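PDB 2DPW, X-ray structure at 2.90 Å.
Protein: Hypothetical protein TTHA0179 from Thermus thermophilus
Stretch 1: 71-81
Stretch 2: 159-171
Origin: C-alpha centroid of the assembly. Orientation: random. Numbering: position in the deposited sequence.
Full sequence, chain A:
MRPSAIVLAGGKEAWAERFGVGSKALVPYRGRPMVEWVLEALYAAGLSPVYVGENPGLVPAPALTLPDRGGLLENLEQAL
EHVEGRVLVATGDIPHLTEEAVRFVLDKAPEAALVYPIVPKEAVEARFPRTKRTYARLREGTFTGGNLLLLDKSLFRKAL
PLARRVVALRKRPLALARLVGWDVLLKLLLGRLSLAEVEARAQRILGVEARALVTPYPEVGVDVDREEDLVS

Stretch 1 71-81: GLLENLEQALE
Stretch 2, residues 159-171: ALPLARRVVALRK

One salt bridge carries the polar chemistry of this contact. Arg164 NE donates to Glu77 OE2 at 2.8 Å with an N-H...acceptor angle of 135°, and Arg164 NH2 adds a weak bond to the same Glu77 OE2 at 3.2 Å and 123°. The carboxylate oxygen therefore lies at the edge of the guanidinium, near its plane, where two N-H groups can share it. Both chains leave with chi1 m and are extended in the middle, Glu77 with chi2 t and chi3 -39°, Arg164 with chi2 and chi3 t and chi4 112°. The CA-to-CB bond of Arg164 points sideways, yet the end of the side chain comes nearer to the partner helix.

Two helices frame this bridge, 160-168 and one that includes Glu74 to Leu80. Their N-to-C directions differ by 159°, nearly antiparallel, and their axes approach to 10.8 Å. Register follows from the direction: Leu73 CA lies 7.1 Å from Arg164 CA, and Glu77 CA 8.5 Å from Leu160 CA, so four residues forward on one helix match four backward on the other. Helical i+4 bonds link the same positions, Glu77 N to Leu73 O at 3.1 Å and Arg164 N to Leu160 O at 2.8 Å.

Leu73 (t, p) is the apolar centre, pointing toward the second helix and lying over its backbone, with Leu73 CD2 3.3 Å from Arg164 CA. Leu73 CD2 also meets Val167 CG2 at 4.0 Å (Val167 chi1 t), while Leu73 CD1 stands 4.5 Å from Ala163 CB, an apolar contact at the edge of van der Waals range. Leu160 (m, t) offers CD2 to both Leu73 CD1 and Leu80 CD1, each at 4.5 Å, with Leu80 m, t.

At the far end, Leu72 CD2 (t, p) approaches Arg170 NH1 obliquely at 4.0 Å. The whole contact buries 366 Å², both sides summed.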

ATOM      1  N   GLY A  71      -3.070  -0.629  14.366  1.00 73.37           N
ATOM      2  CA  GLY A  71      -2.125   0.227  13.668  1.00 65.57           C
ATOM      3  C   GLY A  71      -1.604  -0.401  12.397  1.00 55.49           C
ATOM      4  O   GLY A  71      -1.397  -1.611  12.332  1.00 60.46           O
ATOM      5  N   LEU A  72      -1.361   0.426  11.393  1.00 52.04           N
ATOM      6  CA  LEU A  72      -0.902  -0.065  10.109  1.00 53.68           C
ATOM      7  C   LEU A  72       0.392  -0.886  10.096  1.00 54.81           C
ATOM      8  O   LEU A  72       0.518  -1.843   9.335  1.00 60.01           O
ATOM      9  CB  LEU A  72      -0.781   1.108   9.151  1.00 54.27           C
ATOM     10  CG  LEU A  72      -0.925   0.736   7.680  1.00 60.28           C
ATOM     11  CD1 LEU A  72      -2.271   0.062   7.458  1.00 61.47           C
ATOM     12  CD2 LEU A  72      -0.808   1.989   6.824  1.00 65.14           C
ATOM     13  N   LEU A  73       1.350  -0.522  10.936  1.00 54.51           N
ATOM     14  CA  LEU A  73       2.628  -1.231  10.987  1.00 53.64           C
ATOM     15  C   LEU A  73       2.664  -2.281  12.083  1.00 50.82           C
ATOM     16  O   LEU A  73       3.533  -3.138  12.125  1.00 47.63           O
ATOM     17  CB  LEU A  73       3.750  -0.222  11.210  1.00 49.62           C
ATOM     18  CG  LEU A  73       5.123  -0.787  11.546  1.00 47.75           C
ATOM     19  CD1 LEU A  73       5.712  -1.446  10.323  1.00 44.68           C
ATOM     20  CD2 LEU A  73       6.015   0.336  12.042  1.00 57.21           C
ATOM     21  N   GLU A  74       1.704  -2.187  12.981  1.00 58.42           N
ATOM     22  CA  GLU A  74       1.607  -3.100  14.094  1.00 64.34           C
ATOM     23  C   GLU A  74       0.996  -4.366  13.514  1.00 59.60           C
ATOM     24  O   GLU A  74       1.439  -5.480  13.795  1.00 56.67           O
ATOM     25  CB  GLU A  74       0.728  -2.464  15.181  1.00 74.63           C
ATOM     26  CG  GLU A  74       1.237  -1.078  15.662  1.00 84.11           C
ATOM     27  CD  GLU A  74       0.925   0.093  14.706  1.00 89.88           C
ATOM     28  OE1 GLU A  74       1.454   0.146  13.574  1.00 93.67           O
ATOM     29  OE2 GLU A  74       0.141   0.980  15.102  1.00 99.05           O
ATOM     30  N   ASN A  75      -0.013  -4.168  12.671  1.00 55.22           N
ATOM     31  CA  ASN A  75      -0.693  -5.263  12.001  1.00 51.51           C
ATOM     32  C   ASN A  75       0.267  -5.896  11.013  1.00 50.11           C
ATOM     33  O   ASN A  75       0.254  -7.101  10.810  1.00 51.09           O
ATOM     34  CB  ASN A  75      -1.935  -4.758  11.266  1.00 45.57           C
ATOM     35  CG  ASN A  75      -3.064  -4.391  12.218  1.00 55.68           C
ATOM     36  OD1 ASN A  75      -3.130  -4.897  13.339  1.00 55.27           O
ATOM     37  ND2 ASN A  75      -3.971  -3.530  11.767  1.00 43.91           N
ATOM     38  N   LEU A  76       1.108  -5.078  10.395  1.00 48.45           N
ATOM     39  CA  LEU A  76       2.066  -5.604   9.441  1.00 47.53           C
ATOM     40  C   LEU A  76       3.069  -6.531  10.122  1.00 45.58           C
ATOM     41  O   LEU A  76       3.443  -7.556   9.568  1.00 48.17           O
ATOM     42  CB  LEU A  76       2.817  -4.467   8.745  1.00 44.66           C
ATOM     43  CG  LEU A  76       3.880  -4.964   7.757  1.00 44.33           C
ATOM     44  CD1 LEU A  76       3.197  -5.640   6.568  1.00 39.82           C
ATOM     45  CD2 LEU A  76       4.739  -3.807   7.303  1.00 32.82           C
ATOM     46  N   GLU A  77       3.516  -6.174  11.318  1.00 49.54           N
ATOM     47  CA  GLU A  77       4.478  -7.015  12.013  1.00 47.82           C
ATOM     48  C   GLU A  77       3.817  -8.336  12.382  1.00 52.83           C
ATOM     49  O   GLU A  77       4.409  -9.403  12.208  1.00 48.89           O
ATOM     50  CB  GLU A  77       5.011  -6.309  13.261  1.00 43.85           C
ATOM     51  CG  GLU A  77       5.725  -4.986  12.964  1.00 55.42           C
ATOM     52  CD  GLU A  77       6.428  -4.383  14.184  1.00 65.30           C
ATOM     53  OE1 GLU A  77       5.874  -4.454  15.307  1.00 69.93           O
ATOM     54  OE2 GLU A  77       7.533  -3.821  14.012  1.00 62.16           O
ATOM     55  N   GLN A  78       2.582  -8.260  12.872  1.00 55.72           N
ATOM     56  CA  GLN A  78       1.817  -9.450  13.260  1.00 55.47           C
ATOM     57  C   GLN A  78       1.765 -10.441  12.089  1.00 52.40           C
ATOM     58  O   GLN A  78       2.197 -11.589  12.204  1.00 52.47           O
ATOM     59  CB  GLN A  78       0.398  -9.029  13.678  1.00 50.03           C
ATOM     60  CG  GLN A  78      -0.529 -10.149  14.142  1.00 46.45           C
ATOM     61  CD  GLN A  78      -1.934  -9.643  14.500  1.00 59.65           C
ATOM     62  OE1 GLN A  78      -2.801 -10.418  14.893  1.00 60.54           O
ATOM     63  NE2 GLN A  78      -2.155  -8.340  14.361  1.00 59.11           N
ATOM     64  N   ALA A  79       1.253  -9.971  10.957  1.00 46.25           N
ATOM     65  CA  ALA A  79       1.132 -10.776   9.747  1.00 42.32           C
ATOM     66  C   ALA A  79       2.478 -11.320   9.249  1.00 42.66           C
ATOM     67  O   ALA A  79       2.558 -12.436   8.746  1.00 39.86           O
ATOM     68  CB  ALA A  79       0.462  -9.946   8.660  1.00 30.67           C
ATOM     69  N   LEU A  80       3.534 -10.525   9.385  1.00 46.30           N
ATOM     70  CA  LEU A  80       4.863 -10.942   8.952  1.00 43.69           C
ATOM     71  C   LEU A  80       5.313 -12.204   9.678  1.00 49.56           C
ATOM     72  O   LEU A  80       5.959 -13.068   9.087  1.00 43.02           O
ATOM     73  CB  LEU A  80       5.874  -9.818   9.188  1.00 41.01           C
ATOM     74  CG  LEU A  80       5.901  -8.721   8.121  1.00 45.07           C
ATOM     75  CD1 LEU A  80       6.721  -7.532   8.592  1.00 35.10           C
ATOM     76  CD2 LEU A  80       6.482  -9.288   6.847  1.00 28.78           C
ATOM     77  N   GLU A  81       4.970 -12.303  10.963  1.00 55.25           N
ATOM     78  CA  GLU A  81       5.329 -13.467  11.765  1.00 54.66           C
ATOM     79  C   GLU A  81       4.814 -14.728  11.078  1.00 59.45           C
ATOM     80  O   GLU A  81       5.385 -15.808  11.222  1.00 59.29           O
ATOM     81  CB  GLU A  81       4.702 -13.383  13.164  1.00 59.45           C
ATOM     82  CG  GLU A  81       5.202 -12.247  14.051  1.00 73.45           C
ATOM     83  CD  GLU A  81       4.602 -12.285  15.458  1.00 81.27           C
ATOM     84  OE1 GLU A  81       3.535 -12.914  15.648  1.00 76.49           O
ATOM     85  OE2 GLU A  81       5.195 -11.669  16.373  1.00 90.52           O
ATOM     86  N   ALA A 159      15.017  -3.535   9.269  1.00 52.28           N
ATOM     87  CA  ALA A 159      14.731  -2.110   9.158  1.00 46.58           C
ATOM     88  C   ALA A 159      13.515  -1.705   9.968  1.00 48.45           C
ATOM     89  O   ALA A 159      13.241  -0.516  10.147  1.00 52.11           O
ATOM     90  CB  ALA A 159      14.524  -1.743   7.711  1.00 46.05           C
ATOM     91  N   LEU A 160      12.791  -2.697  10.463  1.00 41.83           N
ATOM     92  CA  LEU A 160      11.591  -2.441  11.231  1.00 42.70           C
ATOM     93  C   LEU A 160      11.742  -1.438  12.364  1.00 43.16           C
ATOM     94  O   LEU A 160      10.828  -0.677  12.638  1.00 43.41           O
ATOM     95  CB  LEU A 160      11.036  -3.752  11.764  1.00 50.47           C
ATOM     96  CG  LEU A 160      10.510  -4.698  10.679  1.00 57.71           C
ATOM     97  CD1 LEU A 160      10.238  -6.055  11.308  1.00 63.30           C
ATOM     98  CD2 LEU A 160       9.243  -4.145  10.040  1.00 27.94           C
ATOM     99  N   PRO A 161      12.894  -1.415  13.042  1.00 50.49           N
ATOM    100  CA  PRO A 161      13.002  -0.431  14.128  1.00 53.29           C
ATOM    101  C   PRO A 161      12.930   0.992  13.598  1.00 57.28           C
ATOM    102  O   PRO A 161      12.405   1.883  14.268  1.00 62.02           O
ATOM    103  CB  PRO A 161      14.355  -0.746  14.750  1.00 39.13           C
ATOM    104  CG  PRO A 161      14.462  -2.216  14.531  1.00 48.26           C
ATOM    105  CD  PRO A 161      14.012  -2.366  13.091  1.00 42.08           C
ATOM    106  N   LEU A 162      13.459   1.200  12.396  1.00 52.75           N
ATOM    107  CA  LEU A 162      13.425   2.521  11.785  1.00 54.37           C
ATOM    108  C   LEU A 162      12.019   2.716  11.233  1.00 54.76           C
ATOM    109  O   LEU A 162      11.406   3.769  11.410  1.00 47.66           O
ATOM    110  CB  LEU A 162      14.438   2.625  10.646  1.00 50.40           C
ATOM    111  CG  LEU A 162      15.796   1.943  10.802  1.00 45.38           C
ATOM    112  CD1 LEU A 162      16.708   2.432   9.675  1.00 43.22           C
ATOM    113  CD2 LEU A 162      16.403   2.250  12.153  1.00 36.75           C
ATOM    114  N   ALA A 163      11.517   1.680  10.567  1.00 51.57           N
ATOM    115  CA  ALA A 163      10.180   1.705   9.996  1.00 47.45           C
ATOM    116  C   ALA A 163       9.239   2.260  11.043  1.00 44.21           C
ATOM    117  O   ALA A 163       8.485   3.192  10.774  1.00 31.55           O
ATOM    118  CB  ALA A 163       9.751   0.300   9.602  1.00 37.51           C
ATOM    119  N   ARG A 164       9.300   1.679  12.239  1.00 44.49           N
ATOM    120  CA  ARG A 164       8.462   2.104  13.355  1.00 52.72           C
ATOM    121  C   ARG A 164       8.684   3.583  13.619  1.00 58.22           C
ATOM    122  O   ARG A 164       7.735   4.354  13.785  1.00 57.13           O
ATOM    123  CB  ARG A 164       8.811   1.332  14.629  1.00 44.57           C
ATOM    124  CG  ARG A 164       8.654  -0.164  14.543  1.00 45.46           C
ATOM    125  CD  ARG A 164       8.922  -0.823  15.890  1.00 39.40           C
ATOM    126  NE  ARG A 164       8.999  -2.280  15.790  1.00 47.37           N
ATOM    127  CZ  ARG A 164      10.108  -2.982  15.983  1.00 46.36           C
ATOM    128  NH1 ARG A 164      11.238  -2.365  16.293  1.00 56.33           N
ATOM    129  NH2 ARG A 164      10.091  -4.299  15.860  1.00 55.28           N
ATOM    130  N   ARG A 165       9.948   3.975  13.658  1.00 56.69           N
ATOM    131  CA  ARG A 165      10.277   5.361  13.917  1.00 59.43           C
ATOM    132  C   ARG A 165       9.657   6.294  12.869  1.00 53.54           C
ATOM    133  O   ARG A 165       8.884   7.197  13.197  1.00 53.68           O
ATOM    134  CB  ARG A 165      11.792   5.539  13.950  1.00 53.38           C
ATOM    135  CG  ARG A 165      12.176   6.816  14.628  1.00 58.94           C
ATOM    136  CD  ARG A 165      13.650   7.115  14.534  1.00 62.27           C
ATOM    137  NE  ARG A 165      13.868   8.530  14.814  1.00 64.91           N
ATOM    138  CZ  ARG A 165      14.957   9.203  14.473  1.00 57.17           C
ATOM    139  NH1 ARG A 165      15.940   8.587  13.835  1.00 59.38           N
ATOM    140  NH2 ARG A 165      15.053  10.493  14.766  1.00 57.38           N
ATOM    141  N   VAL A 166       9.999   6.064  11.609  1.00 47.65           N
ATOM    142  CA  VAL A 166       9.481   6.869  10.507  1.00 48.01           C
ATOM    143  C   VAL A 166       7.951   6.869  10.443  1.00 51.14           C
ATOM    144  O   VAL A 166       7.335   7.882  10.118  1.00 50.23           O
ATOM    145  CB  VAL A 166      10.030   6.362   9.151  1.00 44.98           C
ATOM    146  CG1 VAL A 166       9.397   7.123   8.006  1.00 40.44           C
ATOM    147  CG2 VAL A 166      11.531   6.513   9.116  1.00 44.61           C
ATOM    148  N   VAL A 167       7.339   5.731  10.745  1.00 44.58           N
ATOM    149  CA  VAL A 167       5.887   5.636  10.705  1.00 46.93           C
ATOM    150  C   VAL A 167       5.247   6.450  11.821  1.00 47.71           C
ATOM    151  O   VAL A 167       4.117   6.920  11.689  1.00 42.52           O
ATOM    152  CB  VAL A 167       5.416   4.168  10.834  1.00 51.72           C
ATOM    153  CG1 VAL A 167       3.939   4.120  11.134  1.00 54.78           C
ATOM    154  CG2 VAL A 167       5.692   3.411   9.545  1.00 53.77           C
ATOM    155  N   ALA A 168       5.975   6.618  12.919  1.00 56.00           N
ATOM    156  CA  ALA A 168       5.462   7.358  14.066  1.00 53.63           C
ATOM    157  C   ALA A 168       5.379   8.842  13.786  1.00 57.93           C
ATOM    158  O   ALA A 168       4.738   9.585  14.534  1.00 62.79           O
ATOM    159  CB  ALA A 168       6.333   7.108  15.286  1.00 44.04           C
ATOM    160  N   LEU A 169       6.027   9.272  12.709  1.00 52.81           N
ATOM    161  CA  LEU A 169       6.021  10.675  12.333  1.00 61.52           C
ATOM    162  C   LEU A 169       5.144  10.895  11.116  1.00 68.28           C
ATOM    163  O   LEU A 169       5.300  11.887  10.404  1.00 72.53           O
ATOM    164  CB  LEU A 169       7.439  11.147  12.014  1.00 60.18           C
ATOM    165  CG  LEU A 169       8.506  10.927  13.082  1.00 54.99           C
ATOM    166  CD1 LEU A 169       9.845  11.389  12.547  1.00 48.39           C
ATOM    167  CD2 LEU A 169       8.129  11.677  14.344  1.00 35.89           C
ATOM    168  N   ARG A 170       4.230   9.967  10.865  1.00 73.00           N
ATOM    169  CA  ARG A 170       3.345  10.093   9.712  1.00 72.74           C
ATOM    170  C   ARG A 170       2.410  11.298   9.848  1.00 72.32           C
ATOM    171  O   ARG A 170       1.985  11.890   8.859  1.00 64.08           O
ATOM    172  CB  ARG A 170       2.528   8.810   9.529  1.00 68.34           C
ATOM    173  CG  ARG A 170       1.620   8.417  10.690  1.00 82.97           C
ATOM    174  CD  ARG A 170       0.845   7.134  10.357  1.00 94.51           C
ATOM    175  NE  ARG A 170       0.323   7.173   8.989  1.00103.01           N
ATOM    176  CZ  ARG A 170      -0.465   6.250   8.446  1.00106.10           C
ATOM    177  NH1 ARG A 170      -0.843   5.194   9.154  1.00109.86           N
ATOM    178  NH2 ARG A 170      -0.876   6.386   7.190  1.00106.93           N
ATOM    179  N   LYS A 171       2.123  11.654  11.091  1.00 73.70           N
ATOM    180  CA  LYS A 171       1.242  12.762  11.452  1.00 72.87           C
ATOM    181  C   LYS A 171       1.973  14.065  11.795  1.00 69.43           C
ATOM    182  O   LYS A 171       1.332  15.046  12.179  1.00 55.12           O
ATOM    183  CB  LYS A 171       0.482  12.368  12.692  1.00 83.64           C
ATOM    184  CG  LYS A 171       1.490  12.168  13.836  1.00 92.03           C
ATOM    185  CD  LYS A 171       0.883  11.629  15.118  1.00 94.67           C
ATOM    186  CE  LYS A 171       1.923  11.702  16.261  1.00 92.05           C
ATOM    187  NZ  LYS A 171       1.208  11.441  17.561  1.00 91.48           N
TER